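Local atomic coordinates of uncharacterized GST-like proteinprotein (Pseudomonas syringae pv. tomato, PDB entry 3IC8), a protein that is of unknown function but probably belongs to the glutathione S-transferase family, pairing a thioredoxin-like N-terminal domain with a helical domain. Residues 193-196 with 197-200; 209-212 with 213-217. All coordinates share one frame; numbering follows the deposited sequence.

Both contacts belong to the helical domain that corresponds to the glutathione S-transferase C-terminal domain, and they follow one another in sequence. Interaction 1 is the bend between helix 180-193 and the short helix 200-203, where a second subunit also packs. Interaction 2 is a stretch of helix 206-216, which lies against helix 180-193. Their centres are about 15 Å apart, and they meet where Lys193 CG comes within 4.0 Å of Leu212 CD2. Asp203 gives them a common partner, forming a salt bridge with Lys193 NZ and a weak hydrogen bond with Ser209 OG. The bend at 193-200, with the short helix 200-203 after it, connects helix 180-193 to helix 206-216, which packs back on it.

Interaction 1. Residues 193-196 with 197-200; sequences KQTP and VTAP
A single helical turn in the loop that joins helix 180-193 to helix 200-203, within the C-terminal domain of this GST-like fold, brings Thr195 against Thr198 and Ala199. Thr195 is extended, and the chain then coils through Pro196, Val197 and Thr198. The turn is closed from Ala199 N to Thr195 O, a hydrogen bond of 3.0 Å that is weak, its N-H...O angle being only 130°. Proline suits position 196, since the first residue of such a turn needs no N-H and its ring holds phi near the helical value. Inside the bend, Thr195 directs a methyl rather than its hydroxyl over the next amides, CG2 lying 3.1 Å from Thr198 N. That is tight for a carbon, and with chi1 at -94°, away from a staggered value, the rotation of this side chain is doubtful. Thr198 packs alongside it, its OG1 3.2 Å from Thr195 CB. With chi1 63°, this hydroxyl is tucked between the residue's own N and carbonyl carbon, and it is hydrogen-bonded to Leu192 O, tying the turn back to the preceding helix. The turn itself brings Ala199 CB within 3.3 Å of Thr195 O; the short methyl suits the place because Tyr9 of the second subunit packs on it. That subunit's Tyr9 OH is also hydrogen-bonded to Lys193 NZ, and its Thr11 OG1 to Lys193 O. Pro200, which starts the next helix, has no N-H to offer, and places CD 3.4 Å from Pro196 O instead.

Interaction 2. Residues 209-212 with 213-217; sequences SVWL and DRVLG
Trp211 and Val215, one turn apart on helix 206-216, form the tight side of this contact. Val215 CG2 sits over one face of the indole in a CH-pi contact, 3.8 Å from the centroid of the five-membered ring and 26° off its normal. CG of Trp211 is anti to the backbone N (chi1 161°), which lays the ring along the helix toward Val215, with one face to this methyl. Next to them Leu212 CD1 meets Leu216 CD2 at 3.7 Å, two branched tips crossing on the same apolar side. Regular bonds carry the backbone, such as Leu216 N to Leu212 O at 3.1 Å. The other side is looser and more polar. Val210 CG1 only brushes Arg214 NH2 at 3.8 Å, and Asp213 lies on the exposed side, where its carboxylate can be solvated; its CG is 3.5 Å from Ser209 O, without a hydrogen bond between OD2 and that oxygen. Arg214 bends at chi3, bringing NH1 to the edge of the indole, the two planes 60° apart, while its NE has a long, weak ion pair with Asp172. Trp211 NE1 is hydrogen-bonded to Asp182 in the first turn of helix 180-193. That same helix receives the apolar side: Trp211 packs on Val185, Leu212 on Leu189, and Val215 on Phe183 and Ala186.

Interaction 1. Residues 193-196 with 197-200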
ATOM      1  N   LYS A 193     -15.673   0.989 -10.320  1.00 23.40           N
ATOM      2  CA  LYS A 193     -15.107   0.306  -9.188  1.00 23.14           C
ATOM      3  C   LYS A 193     -16.113  -0.051  -8.105  1.00 22.68           C
ATOM      4  O   LYS A 193     -15.864  -0.875  -7.304  1.00 21.97           O
ATOM      5  CB  LYS A 193     -13.989   1.131  -8.605  1.00 23.05           C
ATOM      6  CG  LYS A 193     -12.785   1.233  -9.467  1.00 25.09           C
ATOM      7  CD  LYS A 193     -12.047  -0.062  -9.559  1.00 26.65           C
ATOM      8  CE  LYS A 193     -10.994  -0.153  -8.515  1.00 25.98           C
ATOM      9  NZ  LYS A 193     -10.270  -1.399  -8.596  1.00 27.47           N
ATOM     10  N   GLN A 194     -17.259   0.592  -8.135  1.00 22.39           N
ATOM     11  CA  GLN A 194     -18.323   0.424  -7.175  1.00 22.74           C
ATOM     12  C   GLN A 194     -19.003  -0.937  -7.156  1.00 23.13           C
ATOM     13  O   GLN A 194     -19.612  -1.309  -6.193  1.00 22.72           O
ATOM     14  CB  GLN A 194     -19.363   1.517  -7.352  1.00 23.01           C
ATOM     15  CG  GLN A 194     -18.867   2.916  -7.171  1.00 22.85           C
ATOM     16  CD  GLN A 194     -18.052   3.106  -5.944  1.00 22.83           C
ATOM     17  OE1 GLN A 194     -16.892   3.405  -6.010  1.00 22.53           O
ATOM     18  NE2 GLN A 194     -18.658   2.920  -4.816  1.00 20.02           N
ATOM     19  N   THR A 195     -18.903  -1.649  -8.253  1.00 23.62           N
ATOM     20  CA  THR A 195     -19.643  -2.849  -8.465  1.00 24.75           C
ATOM     21  C   THR A 195     -18.773  -3.974  -8.967  1.00 24.86           C
ATOM     22  O   THR A 195     -17.874  -3.782  -9.722  1.00 24.61           O
ATOM     23  CB  THR A 195     -20.689  -2.593  -9.495  1.00 25.15           C
ATOM     24  OG1 THR A 195     -21.899  -2.253  -8.847  1.00 27.29           O
ATOM     25  CG2 THR A 195     -20.882  -3.776 -10.319  1.00 23.62           C
ATOM     26  N   PRO A 196     -19.065  -5.166  -8.511  1.00 25.11           N
ATOM     27  CA  PRO A 196     -18.333  -6.345  -8.914  1.00 24.85           C
ATOM     28  C   PRO A 196     -18.485  -6.613 -10.375  1.00 24.48           C
ATOM     29  O   PRO A 196     -17.562  -7.041 -11.009  1.00 24.89           O
ATOM     30  CB  PRO A 196     -19.003  -7.425  -8.102  1.00 25.11           C
ATOM     31  CG  PRO A 196     -19.444  -6.770  -6.934  1.00 24.82           C
ATOM     32  CD  PRO A 196     -19.709  -5.366  -7.217  1.00 25.10           C
ATOM     33  N   VAL A 197     -19.671  -6.395 -10.888  1.00 24.05           N
ATOM     34  CA  VAL A 197     -19.946  -6.544 -12.290  1.00 23.58           C
ATOM     35  C   VAL A 197     -19.226  -5.572 -13.200  1.00 23.58           C
ATOM     36  O   VAL A 197     -18.767  -5.961 -14.247  1.00 23.47           O
ATOM     37  CB  VAL A 197     -21.435  -6.426 -12.542  1.00 24.16           C
ATOM     38  CG1 VAL A 197     -21.715  -6.472 -13.979  1.00 23.03           C
ATOM     39  CG2 VAL A 197     -22.165  -7.491 -11.826  1.00 22.43           C
ATOM     40  N   THR A 198     -19.151  -4.311 -12.791  1.00 22.93           N
ATOM     41  CA  THR A 198     -18.481  -3.263 -13.551  1.00 22.69           C
ATOM     42  C   THR A 198     -16.995  -3.076 -13.342  1.00 22.40           C
ATOM     43  O   THR A 198     -16.369  -2.421 -14.108  1.00 22.84           O
ATOM     44  CB  THR A 198     -19.144  -1.884 -13.387  1.00 22.60           C
ATOM     45  OG1 THR A 198     -19.064  -1.460 -12.036  1.00 21.91           O
ATOM     46  CG2 THR A 198     -20.558  -1.925 -13.821  1.00 21.67           C
ATOM     47  N   ALA A 199     -16.438  -3.663 -12.309  1.00 21.64           N
ATOM     48  CA  ALA A 199     -15.032  -3.527 -11.992  1.00 21.25           C
ATOM     49  C   ALA A 199     -14.043  -4.054 -13.041  1.00 20.33           C
ATOM     50  O   ALA A 199     -12.986  -3.522 -13.208  1.00 20.19           O
ATOM     51  CB  ALA A 199     -14.763  -4.092 -10.679  1.00 21.32           C
ATOM     52  N   PRO A 200     -14.425  -5.089 -13.755  1.00 19.82           N
ATOM     53  CA  PRO A 200     -13.594  -5.643 -14.807  1.00 19.64           C
ATOM     54  C   PRO A 200     -13.387  -4.660 -15.944  1.00 19.10           C
ATOM     55  O   PRO A 200     -12.447  -4.751 -16.666  1.00 19.50           O
ATOM     56  CB  PRO A 200     -14.398  -6.844 -15.254  1.00 19.72           C
ATOM     57  CG  PRO A 200     -15.143  -7.197 -14.138  1.00 19.59           C
ATOM     58  CD  PRO A 200     -15.566  -5.966 -13.516  1.00 19.80           C
TER

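Interaction 2. Residues 209-212 with 213-217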
ATOM      1  N   SER A 209      -5.319   0.200 -13.580  1.00 19.19           N
ATOM      2  CA  SER A 209      -5.709  -0.028 -12.212  1.00 19.57           C
ATOM      3  C   SER A 209      -4.684   0.515 -11.222  1.00 19.35           C
ATOM      4  O   SER A 209      -5.032   1.070 -10.215  1.00 19.14           O
ATOM      5  CB  SER A 209      -5.970  -1.515 -12.012  1.00 19.50           C
ATOM      6  OG  SER A 209      -6.831  -1.769 -10.933  1.00 22.80           O
ATOM      7  N   VAL A 210      -3.416   0.340 -11.527  1.00 19.54           N
ATOM      8  CA  VAL A 210      -2.355   0.874 -10.718  1.00 19.23           C
ATOM      9  C   VAL A 210      -2.353   2.381 -10.713  1.00 19.55           C
ATOM     10  O   VAL A 210      -2.194   2.997  -9.698  1.00 19.23           O
ATOM     11  CB  VAL A 210      -1.029   0.377 -11.240  1.00 19.93           C
ATOM     12  CG1 VAL A 210       0.113   1.170 -10.723  1.00 18.70           C
ATOM     13  CG2 VAL A 210      -0.871  -1.040 -10.947  1.00 20.34           C
ATOM     14  N   TRP A 211      -2.521   2.962 -11.882  1.00 19.19           N
ATOM     15  CA  TRP A 211      -2.580   4.390 -12.050  1.00 18.97           C
ATOM     16  C   TRP A 211      -3.764   4.959 -11.337  1.00 19.28           C
ATOM     17  O   TRP A 211      -3.689   6.016 -10.762  1.00 19.72           O
ATOM     18  CB  TRP A 211      -2.640   4.763 -13.534  1.00 18.75           C
ATOM     19  CG  TRP A 211      -3.134   6.134 -13.772  1.00 18.38           C
ATOM     20  CD1 TRP A 211      -2.417   7.255 -13.729  1.00 18.84           C
ATOM     21  CD2 TRP A 211      -4.457   6.523 -14.097  1.00 18.20           C
ATOM     22  NE1 TRP A 211      -3.190   8.318 -13.994  1.00 18.99           N
ATOM     23  CE2 TRP A 211      -4.457   7.894 -14.230  1.00 17.44           C
ATOM     24  CE3 TRP A 211      -5.647   5.837 -14.284  1.00 17.84           C
ATOM     25  CZ2 TRP A 211      -5.580   8.592 -14.519  1.00 18.47           C
ATOM     26  CZ3 TRP A 211      -6.745   6.530 -14.565  1.00 17.07           C
ATOM     27  CH2 TRP A 211      -6.718   7.891 -14.684  1.00 18.43           C
ATOM     28  N   LEU A 212      -4.872   4.253 -11.398  1.00 18.77           N
ATOM     29  CA  LEU A 212      -6.072   4.727 -10.783  1.00 18.57           C
ATOM     30  C   LEU A 212      -5.945   4.835  -9.275  1.00 19.15           C
ATOM     31  O   LEU A 212      -6.396   5.777  -8.704  1.00 19.07           O
ATOM     32  CB  LEU A 212      -7.256   3.873 -11.198  1.00 18.13           C
ATOM     33  CG  LEU A 212      -8.561   4.152 -10.495  1.00 17.16           C
ATOM     34  CD1 LEU A 212      -9.053   5.505 -10.750  1.00 16.03           C
ATOM     35  CD2 LEU A 212      -9.569   3.181 -10.860  1.00 14.69           C
ATOM     36  N   ASP A 213      -5.317   3.860  -8.652  1.00 19.68           N
ATOM     37  CA  ASP A 213      -5.100   3.872  -7.223  1.00 20.43           C
ATOM     38  C   ASP A 213      -4.202   4.993  -6.815  1.00 20.57           C
ATOM     39  O   ASP A 213      -4.352   5.561  -5.776  1.00 21.47           O
ATOM     40  CB  ASP A 213      -4.605   2.540  -6.719  1.00 20.44           C
ATOM     41  CG  ASP A 213      -5.643   1.487  -6.799  1.00 21.94           C
ATOM     42  OD1 ASP A 213      -6.817   1.832  -6.834  1.00 23.38           O
ATOM     43  OD2 ASP A 213      -5.304   0.306  -6.851  1.00 24.88           O
ATOM     44  N   ARG A 214      -3.254   5.308  -7.654  1.00 20.64           N
ATOM     45  CA  ARG A 214      -2.403   6.423  -7.406  1.00 21.04           C
ATOM     46  C   ARG A 214      -3.149   7.743  -7.394  1.00 20.94           C
ATOM     47  O   ARG A 214      -2.930   8.568  -6.559  1.00 21.05           O
ATOM     48  CB  ARG A 214      -1.354   6.445  -8.493  1.00 21.54           C
ATOM     49  CG  ARG A 214      -0.081   7.098  -8.147  1.00 23.10           C
ATOM     50  CD  ARG A 214       0.782   7.279  -9.354  1.00 23.75           C
ATOM     51  NE  ARG A 214       1.552   6.102  -9.615  1.00 25.22           N
ATOM     52  CZ  ARG A 214       1.491   5.375 -10.712  1.00 26.22           C
ATOM     53  NH1 ARG A 214       0.694   5.700 -11.707  1.00 25.03           N
ATOM     54  NH2 ARG A 214       2.245   4.309 -10.806  1.00 26.01           N
ATOM     55  N   VAL A 215      -4.020   7.947  -8.356  1.00 20.32           N
ATOM     56  CA  VAL A 215      -4.815   9.149  -8.437  1.00 19.66           C
ATOM     57  C   VAL A 215      -5.798   9.313  -7.297  1.00 20.17           C
ATOM     58  O   VAL A 215      -6.020  10.381  -6.837  1.00 21.18           O
ATOM     59  CB  VAL A 215      -5.501   9.274  -9.782  1.00 19.28           C
ATOM     60  CG1 VAL A 215      -6.199  10.542  -9.896  1.00 18.00           C
ATOM     61  CG2 VAL A 215      -4.514   9.172 -10.866  1.00 18.30           C
ATOM     62  N   LEU A 216      -6.408   8.224  -6.880  1.00 19.93           N
ATOM     63  CA  LEU A 216      -7.326   8.177  -5.757  1.00 19.06           C
ATOM     64  C   LEU A 216      -6.631   8.410  -4.427  1.00 18.82           C
ATOM     65  O   LEU A 216      -7.220   8.820  -3.482  1.00 17.95           O
ATOM     66  CB  LEU A 216      -8.077   6.855  -5.739  1.00 18.98           C
ATOM     67  CG  LEU A 216      -9.399   6.665  -6.464  1.00 18.97           C
ATOM     68  CD1 LEU A 216      -9.656   7.666  -7.470  1.00 18.29           C
ATOM     69  CD2 LEU A 216      -9.484   5.342  -7.083  1.00 19.02           C
ATOM     70  N   GLY A 217      -5.344   8.141  -4.390  1.00 19.29           N
ATOM     71  CA  GLY A 217      -4.515   8.213  -3.212  1.00 19.11           C
ATOM     72  C   GLY A 217      -4.151   9.573  -2.711  1.00 19.74           C
ATOM     73  O   GLY A 217      -3.608   9.697  -1.643  1.00 20.23           O
TER